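Local structure of Slr1438 protein (Synechocystis sp., 3K25) at residues L46-R50 and G247-L251; H141-Q147 and A280-V286; I213-H219 and E230-S234; L236-V241 and L253-P259. The protein is of unknown function but belongs to the aldose 1-epimerase family and may bind carbohydrate and act as an isomerase. All blocks are in the same frame, centred on the assembly; numbering follows the deposited sequence.

Interaction 1 of 4, residues L46-R50 and G247-L251; sequences LYFDR and GKDYL
L46-D49 runs extended (phi/psi from -111/153 at L46 to -86/92 at D49) past the start of strand 250-256, and no hydrogen bond joins the two segments. L46 turns its CA-to-CB bond away. Y47, chi1 t (159°), is the largest contributor: it lies opposite Y250 (CA-CA 5.9 Å), with CB of Y47 3.6 Å from CB of Y250. The Y250 ring, chi1 p, presents its edge to the Y47 face in an edge-to-face pair, centroids 4.9 Å apart and planes at 52°. Y47 OH reaches K248 CE at 3.0 Å, and Y47 CD2 lies 3.5 Å from D249 O, where D249 centres an inverse gamma turn. D49 OD2 makes a long salt bridge to K248 NZ (3.8 Å), while D49 OD1 accepts from R52 N. This is side-chain packing without direct strand pairing, at the surface of an aldose-epimerase-type beta-sandwich. Strand 157-168 binds both segments, through backbone bonds of Y166 to Y47 and F167 to L251; L46 and F48 rest on strand 34-40.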
# COMPACT_ATOMS: atom_id res chain seq x y z
N LEU A 46 -1.56 3.30 12.42
CA LEU A 46 -1.81 2.17 11.52
C LEU A 46 -2.38 0.99 12.29
O LEU A 46 -2.14 0.85 13.49
CB LEU A 46 -0.52 1.69 10.86
CG LEU A 46 0.04 2.53 9.71
CD1 LEU A 46 1.40 1.96 9.26
CD2 LEU A 46 -0.96 2.51 8.58
N TYR A 47 -3.15 0.15 11.61
CA TYR A 47 -3.73 -1.04 12.22
C TYR A 47 -2.84 -2.20 11.84
O TYR A 47 -2.31 -2.22 10.73
CB TYR A 47 -5.14 -1.30 11.68
CG TYR A 47 -5.63 -2.73 11.86
CD1 TYR A 47 -5.22 -3.75 10.99
CD2 TYR A 47 -6.52 -3.06 12.88
CE1 TYR A 47 -5.71 -5.06 11.13
CE2 TYR A 47 -7.01 -4.35 13.03
CZ TYR A 47 -6.60 -5.35 12.16
OH TYR A 47 -7.11 -6.62 12.31
N PHE A 48 -2.68 -3.18 12.73
CA PHE A 48 -1.82 -4.31 12.40
C PHE A 48 -2.17 -5.57 13.17
O PHE A 48 -2.14 -5.60 14.39
CB PHE A 48 -0.36 -3.95 12.67
CG PHE A 48 0.63 -4.87 12.01
CD1 PHE A 48 0.67 -4.96 10.61
CD2 PHE A 48 1.51 -5.64 12.76
CE1 PHE A 48 1.58 -5.81 9.98
CE2 PHE A 48 2.42 -6.49 12.14
CZ PHE A 48 2.46 -6.58 10.74
N ASP A 49 -2.48 -6.63 12.43
CA ASP A 49 -2.84 -7.90 13.04
C ASP A 49 -1.57 -8.71 13.34
O ASP A 49 -1.10 -9.47 12.49
CB ASP A 49 -3.75 -8.69 12.10
CG ASP A 49 -4.32 -9.93 12.75
OD1 ASP A 49 -3.61 -10.52 13.60
OD2 ASP A 49 -5.47 -10.31 12.41
N ARG A 50 -1.04 -8.54 14.55
CA ARG A 50 0.19 -9.21 14.98
C ARG A 50 0.13 -10.73 14.99
O ARG A 50 1.05 -11.39 14.49
CB ARG A 50 0.58 -8.72 16.38
CG ARG A 50 0.96 -7.25 16.43
CD ARG A 50 1.33 -6.82 17.83
NE ARG A 50 1.69 -5.41 17.87
CZ ARG A 50 1.89 -4.72 18.99
NH1 ARG A 50 1.75 -5.32 20.17
NH2 ARG A 50 2.21 -3.43 18.93
N GLY A 247 -16.28 -5.04 12.34
CA GLY A 247 -15.44 -5.71 13.31
C GLY A 247 -14.00 -5.22 13.35
O GLY A 247 -13.61 -4.52 14.29
N LYS A 248 -13.21 -5.58 12.34
CA LYS A 248 -11.81 -5.17 12.29
C LYS A 248 -11.71 -3.64 12.26
O LYS A 248 -12.33 -2.98 11.43
CB LYS A 248 -11.14 -5.80 11.07
CG LYS A 248 -11.40 -7.31 10.98
CD LYS A 248 -10.42 -8.06 10.07
CE LYS A 248 -9.04 -8.25 10.73
NZ LYS A 248 -8.07 -9.04 9.90
N ASP A 249 -10.93 -3.09 13.18
CA ASP A 249 -10.79 -1.64 13.31
C ASP A 249 -9.77 -0.94 12.41
O ASP A 249 -8.76 -0.41 12.88
CB ASP A 249 -10.50 -1.28 14.78
CG ASP A 249 -11.66 -1.64 15.70
OD1 ASP A 249 -12.79 -1.18 15.45
OD2 ASP A 249 -11.43 -2.39 16.68
N TYR A 250 -10.06 -0.90 11.11
CA TYR A 250 -9.19 -0.24 10.15
C TYR A 250 -9.96 0.30 8.95
O TYR A 250 -11.00 -0.24 8.57
CB TYR A 250 -8.09 -1.19 9.66
CG TYR A 250 -8.56 -2.37 8.82
CD1 TYR A 250 -8.63 -3.65 9.37
CD2 TYR A 250 -8.89 -2.21 7.47
CE1 TYR A 250 -9.00 -4.75 8.59
CE2 TYR A 250 -9.26 -3.30 6.69
CZ TYR A 250 -9.31 -4.57 7.25
OH TYR A 250 -9.64 -5.66 6.47
N LEU A 251 -9.44 1.36 8.36
CA LEU A 251 -10.05 1.95 7.18
C LEU A 251 -8.94 2.19 6.17
O LEU A 251 -8.02 2.96 6.41
CB LEU A 251 -10.73 3.28 7.53
CG LEU A 251 -11.38 4.04 6.38
CD1 LEU A 251 -12.47 3.20 5.75
CD2 LEU A 251 -11.96 5.35 6.89

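Interaction 2 of 4, residues H141-Q147 and A280-V286; sequences HSLRIEQ and AWVNFQV
This is a regular antiparallel strand pairing inside a large sheet, joining strand 142-151 to the C-terminal strand 276-287. The segment axes approach to 4.6 Å at 167°. Hydrogen-bonded pairs are L143-F284, I145-V282 and Q147-A280; S142-Q285, R144-N283 and E146-W281 are non-hydrogen-bonded. Bonds run both ways: F284 N to L143 O 2.8 Å and L143 N to F284 O 2.9 Å (F284 O less surely placed), I145 N to V282 O and V282 N to I145 O each 3.1 Å, Q147 N to A280 O 2.8 Å and A280 N to Q147 O 2.9 Å. V286 N to H141 O (3.0 Å) continues the pattern. On the face of R144, E146, W281 and N283, the extended R144 (chi1-chi3 t) lays its guanidinium flat on the indole of W281 (chi1 p), centres 4.1 Å apart and planes at 28°, an off-centre cation-pi contact. R144 NH1 donates to N283 OD1 (3.1 Å), and R144 NE bridges to E146 OE2 (3.1 Å). On the other face I145 CD1 lies 4.3 Å from F284 CE2, I145 and V282 pack on F163, and Q147 OE1 bonds Y237 OH. The pair belongs to one sheet of the galactose mutarotase-like beta-sandwich, its I145, V282 and F284 face turned to the interior.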
# COMPACT_ATOMS: atom_id res chain seq x y z
N HIS A 141 4.95 14.45 11.84
CA HIS A 141 3.74 13.65 11.89
C HIS A 141 3.37 13.04 10.55
O HIS A 141 2.19 12.82 10.26
CB HIS A 141 2.58 14.51 12.41
CG HIS A 141 2.70 14.86 13.86
ND1 HIS A 141 2.53 13.93 14.87
CD2 HIS A 141 2.99 16.03 14.48
CE1 HIS A 141 2.70 14.52 16.04
NE2 HIS A 141 2.98 15.79 15.83
N SER A 142 4.37 12.74 9.73
CA SER A 142 4.06 12.16 8.44
C SER A 142 5.03 11.09 7.96
O SER A 142 6.17 10.98 8.44
CB SER A 142 3.97 13.26 7.38
OG SER A 142 5.25 13.82 7.10
N LEU A 143 4.56 10.30 7.00
CA LEU A 143 5.35 9.24 6.38
C LEU A 143 5.28 9.42 4.88
O LEU A 143 4.19 9.43 4.29
CB LEU A 143 4.82 7.86 6.73
CG LEU A 143 5.56 6.76 5.95
CD1 LEU A 143 7.06 6.94 6.05
CD2 LEU A 143 5.14 5.43 6.51
N ARG A 144 6.44 9.55 4.26
CA ARG A 144 6.53 9.73 2.81
C ARG A 144 7.30 8.55 2.25
O ARG A 144 8.33 8.15 2.79
CB ARG A 144 7.28 11.03 2.49
CG ARG A 144 7.32 11.38 1.00
CD ARG A 144 8.27 12.55 0.70
NE ARG A 144 8.08 13.08 -0.65
CZ ARG A 144 6.96 13.67 -1.07
NH1 ARG A 144 5.94 13.81 -0.23
NH2 ARG A 144 6.87 14.13 -2.32
N ILE A 145 6.80 7.99 1.16
CA ILE A 145 7.48 6.87 0.52
C ILE A 145 7.71 7.31 -0.90
O ILE A 145 6.80 7.80 -1.57
CB ILE A 145 6.65 5.58 0.53
CG1 ILE A 145 6.06 5.36 1.93
CG2 ILE A 145 7.54 4.40 0.18
CD1 ILE A 145 5.33 4.04 2.08
N GLU A 146 8.95 7.18 -1.35
CA GLU A 146 9.29 7.59 -2.70
C GLU A 146 9.69 6.36 -3.47
O GLU A 146 10.44 5.51 -2.98
CB GLU A 146 10.43 8.62 -2.65
CG GLU A 146 10.10 9.80 -1.74
CD GLU A 146 11.13 10.91 -1.81
OE1 GLU A 146 12.35 10.62 -1.69
OE2 GLU A 146 10.72 12.08 -1.97
N GLN A 147 9.18 6.26 -4.69
CA GLN A 147 9.45 5.10 -5.51
C GLN A 147 10.12 5.45 -6.82
O GLN A 147 9.89 6.51 -7.38
CB GLN A 147 8.15 4.36 -5.85
CG GLN A 147 7.12 4.22 -4.73
CD GLN A 147 6.26 5.47 -4.58
OE1 GLN A 147 5.76 6.00 -5.56
NE2 GLN A 147 6.08 5.93 -3.34
N ALA A 280 7.89 8.29 -8.36
CA ALA A 280 6.61 8.71 -7.85
C ALA A 280 6.73 8.77 -6.34
O ALA A 280 7.77 8.43 -5.77
CB ALA A 280 5.54 7.70 -8.25
N TRP A 281 5.66 9.21 -5.69
CA TRP A 281 5.64 9.28 -4.25
C TRP A 281 4.21 9.33 -3.70
O TRP A 281 3.27 9.78 -4.37
CB TRP A 281 6.41 10.51 -3.77
CG TRP A 281 5.84 11.79 -4.29
CD1 TRP A 281 6.22 12.46 -5.42
CD2 TRP A 281 4.72 12.50 -3.75
NE1 TRP A 281 5.40 13.54 -5.62
CE2 TRP A 281 4.47 13.60 -4.61
CE3 TRP A 281 3.89 12.33 -2.63
CZ2 TRP A 281 3.43 14.51 -4.39
CZ3 TRP A 281 2.86 13.23 -2.41
CH2 TRP A 281 2.64 14.31 -3.28
N VAL A 282 4.07 8.85 -2.47
CA VAL A 282 2.80 8.87 -1.77
C VAL A 282 3.12 9.48 -0.41
O VAL A 282 4.20 9.27 0.13
CB VAL A 282 2.23 7.46 -1.61
CG1 VAL A 282 0.93 7.53 -0.86
CG2 VAL A 282 2.00 6.84 -2.98
N ASN A 283 2.19 10.24 0.14
CA ASN A 283 2.43 10.88 1.43
C ASN A 283 1.30 10.64 2.41
O ASN A 283 0.14 10.52 2.03
CB ASN A 283 2.63 12.38 1.23
CG ASN A 283 3.36 13.03 2.39
OD1 ASN A 283 4.60 13.03 2.45
ND2 ASN A 283 2.60 13.59 3.33
N PHE A 284 1.67 10.55 3.68
CA PHE A 284 0.69 10.32 4.73
C PHE A 284 0.90 11.36 5.82
O PHE A 284 1.95 11.42 6.44
CB PHE A 284 0.84 8.91 5.27
CG PHE A 284 0.69 7.86 4.21
CD1 PHE A 284 -0.55 7.62 3.62
CD2 PHE A 284 1.80 7.13 3.77
CE1 PHE A 284 -0.69 6.68 2.60
CE2 PHE A 284 1.67 6.19 2.75
CZ PHE A 284 0.42 5.96 2.16
N GLN A 285 -0.11 12.20 6.02
CA GLN A 285 -0.04 13.26 7.01
C GLN A 285 -1.10 13.08 8.09
O GLN A 285 -2.27 12.88 7.79
CB GLN A 285 -0.24 14.61 6.33
CG GLN A 285 0.05 15.80 7.20
CD GLN A 285 1.53 15.97 7.45
OE1 GLN A 285 2.29 16.33 6.54
NE2 GLN A 285 1.96 15.72 8.68
N VAL A 286 -0.69 13.14 9.35
CA VAL A 286 -1.65 13.04 10.44
C VAL A 286 -1.76 14.42 11.10
O VAL A 286 -0.77 15.14 11.25
CB VAL A 286 -1.24 11.96 11.49
CG1 VAL A 286 0.02 12.36 12.22
CG2 VAL A 286 -2.36 11.75 12.47

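Interaction 3 of 4, residues I213-H219 and E230-S234; sequences ISQPRAH and EVSFS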
# COMPACT_ATOMS: atom_id res chain seq x y z
N ILE A 213 -10.88 10.54 -10.02
CA ILE A 213 -10.67 11.53 -8.97
C ILE A 213 -10.23 12.89 -9.49
O ILE A 213 -9.52 12.98 -10.49
CB ILE A 213 -9.64 11.02 -7.93
CG1 ILE A 213 -8.30 10.69 -8.61
CG2 ILE A 213 -10.20 9.80 -7.20
CD1 ILE A 213 -7.26 10.14 -7.67
N SER A 214 -10.64 13.94 -8.78
CA SER A 214 -10.33 15.31 -9.17
C SER A 214 -9.27 16.01 -8.32
O SER A 214 -9.04 17.21 -8.47
CB SER A 214 -11.62 16.14 -9.14
OG SER A 214 -12.25 16.05 -7.88
N GLN A 215 -8.64 15.26 -7.43
CA GLN A 215 -7.62 15.82 -6.55
C GLN A 215 -6.51 14.82 -6.31
O GLN A 215 -6.75 13.62 -6.20
CB GLN A 215 -8.23 16.19 -5.19
CG GLN A 215 -9.12 17.42 -5.17
CD GLN A 215 -8.35 18.66 -4.81
OE1 GLN A 215 -7.57 19.18 -5.61
NE2 GLN A 215 -8.54 19.15 -3.59
N PRO A 216 -5.26 15.29 -6.22
CA PRO A 216 -4.13 14.40 -5.98
C PRO A 216 -4.03 14.12 -4.48
O PRO A 216 -2.94 13.93 -3.94
CB PRO A 216 -2.95 15.20 -6.50
CG PRO A 216 -3.33 16.60 -6.07
CD PRO A 216 -4.80 16.67 -6.46
N ARG A 217 -5.18 14.11 -3.81
CA ARG A 217 -5.22 13.87 -2.37
C ARG A 217 -6.59 13.41 -1.90
O ARG A 217 -7.55 13.39 -2.66
CB ARG A 217 -4.85 15.14 -1.60
CG ARG A 217 -5.79 16.32 -1.80
CD ARG A 217 -5.47 17.47 -0.84
NE ARG A 217 -4.04 17.75 -0.78
CZ ARG A 217 -3.31 18.25 -1.79
NH1 ARG A 217 -3.89 18.54 -2.96
NH2 ARG A 217 -2.01 18.44 -1.63
N ALA A 218 -6.65 13.05 -0.62
CA ALA A 218 -7.87 12.58 0.03
C ALA A 218 -7.58 12.44 1.54
O ALA A 218 -6.42 12.33 1.95
CB ALA A 218 -8.29 11.23 -0.56
N HIS A 219 -8.62 12.44 2.36
CA HIS A 219 -8.42 12.32 3.80
C HIS A 219 -9.70 11.96 4.51
O HIS A 219 -10.75 11.83 3.89
CB HIS A 219 -7.86 13.63 4.38
CG HIS A 219 -8.87 14.73 4.51
ND1 HIS A 219 -9.92 14.67 5.42
CD2 HIS A 219 -9.00 15.91 3.87
CE1 HIS A 219 -10.64 15.77 5.32
NE2 HIS A 219 -10.11 16.54 4.39
N GLU A 230 -4.59 12.24 6.19
CA GLU A 230 -4.64 12.63 4.78
C GLU A 230 -3.64 11.90 3.87
O GLU A 230 -2.46 11.77 4.19
CB GLU A 230 -4.40 14.13 4.63
CG GLU A 230 -4.24 14.58 3.19
CD GLU A 230 -3.52 15.91 3.07
OE1 GLU A 230 -2.41 16.04 3.64
OE2 GLU A 230 -4.07 16.82 2.41
N VAL A 231 -4.14 11.46 2.72
CA VAL A 231 -3.34 10.76 1.73
C VAL A 231 -3.11 11.61 0.49
O VAL A 231 -4.07 12.00 -0.19
CB VAL A 231 -4.04 9.45 1.29
CG1 VAL A 231 -3.12 8.67 0.38
CG2 VAL A 231 -4.43 8.63 2.50
N SER A 232 -1.85 11.92 0.19
CA SER A 232 -1.55 12.71 -0.99
C SER A 232 -0.66 11.85 -1.89
O SER A 232 -0.08 10.88 -1.42
CB SER A 232 -0.84 14.01 -0.60
OG SER A 232 0.36 13.76 0.10
N PHE A 233 -0.56 12.20 -3.18
CA PHE A 233 0.22 11.38 -4.11
C PHE A 233 0.62 12.02 -5.43
O PHE A 233 -0.06 12.91 -5.94
CB PHE A 233 -0.58 10.10 -4.42
CG PHE A 233 -2.07 10.33 -4.49
CD1 PHE A 233 -2.83 10.42 -3.32
CD2 PHE A 233 -2.72 10.45 -5.72
CE1 PHE A 233 -4.20 10.64 -3.37
CE2 PHE A 233 -4.10 10.67 -5.78
CZ PHE A 233 -4.85 10.76 -4.60
N SER A 234 1.74 11.56 -5.98
CA SER A 234 2.22 12.06 -7.26
C SER A 234 1.25 11.60 -8.38
O SER A 234 0.41 10.72 -8.17
CB SER A 234 3.65 11.57 -7.52
OG SER A 234 3.69 10.17 -7.78
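F233 buries more area than any other residue here. Its chi1 of 35° (p) swings the ring under the bend that leads into strand 217-222, so that P216 C lies over one face, R217 N approaches CZ of F233 to 3.5 Å, and CD1 of I213 (chi1 p, chi2 t) meets the ring edge at F233 CE2, 3.7 Å away. The bend is pinned by F233 N donating to P216 O (3.0 Å). Beyond it the backbones pair antiparallel at 170°: V231 N to A218 O is short at 2.6 Å, the return bond A218 N to V231 O (2.8 Å) is weak, and R217-S232 and H219-E230 are the flanking non-hydrogen-bonded pairs. Strands 217-222 and 227-233 thus form a beta hairpin, part of one sheet of the mutarotase-type beta-sandwich; A218 and V231 point inward, and with the F233 ring they pack on L240 or L253 of the opposing sheet. On the other face the chains are polar. R217 folds back through chi1 p and chi3 p, bringing NE within 3.3 Å of OE2 of E230, a salt bridge whose hydrogen bond is weak. E230 meets it diagonally across the pair with chi1 and chi2 both t. H219, chi1 p, packs its CB against E230 CB at 3.5 Å.

Interaction 4 of 4, residues L236-V241 and L253-P259; sequences LYQTLV and LEPWSGP
This buried contact is a beta hairpin, strands 239-245 and 250-256, with a classic beta bulge, in one sheet of the sandwich: Q238 and T239 both face W256, whose O accepts from Q238 N (3.2 Å, weak) and T239 N (3.0 Å). From the bulge on, the local segments 239-241 and 253-256 run antiparallel at 151°, with W256 N to T239 O at 2.8 Å, V241 N to E254 O at 2.8 Å and E254 N to V241 O at 2.7 Å; L240-P255 is the non-hydrogen-bonded pair between. On the T239, V241, E254 and W256 face, the indole (chi1 m, chi2 16°) leans over the neighbouring strand; CB of W256 lies 4.0 Å from T239 CG2. On the L240 and P255 face the P255 ring sits between L240 and the Y237 ring, which comes in from the loop: P255 CB is 4.2 Å from Y237 CD2 and 4.3 Å from CD1 of L240, off-rotamer (chi1 -131°). CB of S257 lies 3.7 Å from CG of L236. W256 NE1 donates to E254 OE2 (3.0 Å). CG2 of V241 (chi1 t) plugs the indole face, 3.4 Å from the six-membered-ring centroid and 11° off its normal.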
# COMPACT_ATOMS: atom_id res chain seq x y z
N LEU A 236 1.26 9.54 -10.71
CA LEU A 236 1.23 8.15 -11.16
C LEU A 236 -0.06 7.50 -10.64
O LEU A 236 -0.57 6.54 -11.23
CB LEU A 236 2.44 7.38 -10.61
CG LEU A 236 2.42 5.85 -10.79
CD1 LEU A 236 2.66 5.52 -12.26
CD2 LEU A 236 3.48 5.18 -9.90
N TYR A 237 -0.60 8.04 -9.55
CA TYR A 237 -1.80 7.48 -8.96
C TYR A 237 -3.08 8.16 -9.38
O TYR A 237 -3.31 9.33 -9.07
CB TYR A 237 -1.65 7.50 -7.44
CG TYR A 237 -0.38 6.82 -7.02
CD1 TYR A 237 0.80 7.56 -6.87
CD2 TYR A 237 -0.33 5.43 -6.86
CE1 TYR A 237 2.02 6.91 -6.57
CE2 TYR A 237 0.88 4.78 -6.57
CZ TYR A 237 2.04 5.52 -6.43
OH TYR A 237 3.24 4.88 -6.17
N GLN A 238 -3.93 7.41 -10.08
CA GLN A 238 -5.19 7.93 -10.60
C GLN A 238 -6.43 7.32 -9.99
O GLN A 238 -7.54 7.77 -10.26
CB GLN A 238 -5.20 7.74 -12.11
CG GLN A 238 -3.91 8.25 -12.75
CD GLN A 238 -3.67 7.67 -14.12
OE1 GLN A 238 -4.32 8.05 -15.09
NE2 GLN A 238 -2.73 6.73 -14.21
N THR A 239 -6.24 6.29 -9.16
CA THR A 239 -7.36 5.61 -8.52
C THR A 239 -7.27 5.56 -6.99
O THR A 239 -6.19 5.42 -6.42
CB THR A 239 -7.50 4.17 -9.04
OG1 THR A 239 -8.14 4.19 -10.33
CG2 THR A 239 -8.33 3.33 -8.08
N LEU A 240 -8.43 5.67 -6.35
CA LEU A 240 -8.50 5.65 -4.90
C LEU A 240 -9.41 4.51 -4.47
O LEU A 240 -10.57 4.43 -4.89
CB LEU A 240 -9.05 6.97 -4.40
CG LEU A 240 -8.30 7.68 -3.27
CD1 LEU A 240 -6.82 7.27 -3.20
CD2 LEU A 240 -8.44 9.18 -3.53
N VAL A 241 -8.88 3.62 -3.63
CA VAL A 241 -9.63 2.48 -3.14
C VAL A 241 -9.93 2.59 -1.64
O VAL A 241 -9.10 3.07 -0.86
CB VAL A 241 -8.86 1.15 -3.41
CG1 VAL A 241 -9.54 -0.01 -2.69
CG2 VAL A 241 -8.79 0.88 -4.91
N LEU A 253 -7.54 3.71 2.80
CA LEU A 253 -7.74 4.78 1.84
C LEU A 253 -6.50 4.58 0.99
O LEU A 253 -5.44 5.12 1.29
CB LEU A 253 -7.71 6.14 2.54
CG LEU A 253 -8.25 7.31 1.72
CD1 LEU A 253 -9.63 6.96 1.22
CD2 LEU A 253 -8.30 8.57 2.57
N GLU A 254 -6.63 3.77 -0.06
CA GLU A 254 -5.49 3.40 -0.89
C GLU A 254 -5.28 4.00 -2.28
O GLU A 254 -6.18 3.99 -3.13
CB GLU A 254 -5.48 1.87 -1.03
CG GLU A 254 -6.38 1.14 -0.04
CD GLU A 254 -6.68 -0.29 -0.45
OE1 GLU A 254 -7.51 -0.95 0.21
OE2 GLU A 254 -6.07 -0.75 -1.43
N PRO A 255 -4.07 4.52 -2.53
CA PRO A 255 -3.72 5.12 -3.82
C PRO A 255 -3.20 4.04 -4.77
O PRO A 255 -2.24 3.33 -4.46
CB PRO A 255 -2.64 6.13 -3.43
CG PRO A 255 -1.94 5.45 -2.31
CD PRO A 255 -3.09 4.89 -1.49
N TRP A 256 -3.85 3.90 -5.93
CA TRP A 256 -3.49 2.91 -6.95
C TRP A 256 -3.16 3.64 -8.25
O TRP A 256 -3.85 4.60 -8.61
CB TRP A 256 -4.66 1.97 -7.24
CG TRP A 256 -4.96 0.97 -6.18
CD1 TRP A 256 -4.54 0.99 -4.88
CD2 TRP A 256 -5.81 -0.17 -6.32
NE1 TRP A 256 -5.07 -0.08 -4.20
CE2 TRP A 256 -5.86 -0.81 -5.06
CE3 TRP A 256 -6.54 -0.72 -7.38
CZ2 TRP A 256 -6.60 -1.96 -4.83
CZ3 TRP A 256 -7.28 -1.87 -7.16
CH2 TRP A 256 -7.31 -2.48 -5.89
N SER A 257 -2.14 3.18 -8.96
CA SER A 257 -1.80 3.85 -10.21
C SER A 257 -2.88 3.53 -11.23
O SER A 257 -3.14 4.31 -12.17
CB SER A 257 -0.41 3.41 -10.72
OG SER A 257 -0.37 2.02 -11.01
N GLY A 258 -3.53 2.39 -11.02
CA GLY A 258 -4.59 1.95 -11.91
C GLY A 258 -5.53 1.00 -11.20
O GLY A 258 -5.18 0.46 -10.14
N PRO A 259 -6.73 0.76 -11.75
CA PRO A 259 -7.72 -0.15 -11.16
C PRO A 259 -7.45 -1.63 -11.43
O PRO A 259 -6.45 -2.00 -12.04
CB PRO A 259 -9.02 0.32 -11.81
CG PRO A 259 -8.57 0.70 -13.18
CD PRO A 259 -7.30 1.47 -12.92

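Interactions 2 and 3 lie in one sheet, centres 11 Å apart, with strand 276-287 beside strand 227-233: N283 N meets S232 O at 2.8 Å and W281 O meets S234 N at 2.9 Å. Interaction 4 belongs to the facing sheet, 9 Å from interaction 3 and 14 Å from interaction 2 between centres. The sandwich interior joins them, with A218 CB 3.6 Å from L240 CD2, V282 CG2 3.6 Å from Y237 CE1, and Q147 OE1 2.8 Å from Y237 OH. Interaction 1 sits about 21 Å from interaction 4, centre to centre, at the other end of strand 250-256. Relatives bind sugar in a sandwich cleft; its place here is not established.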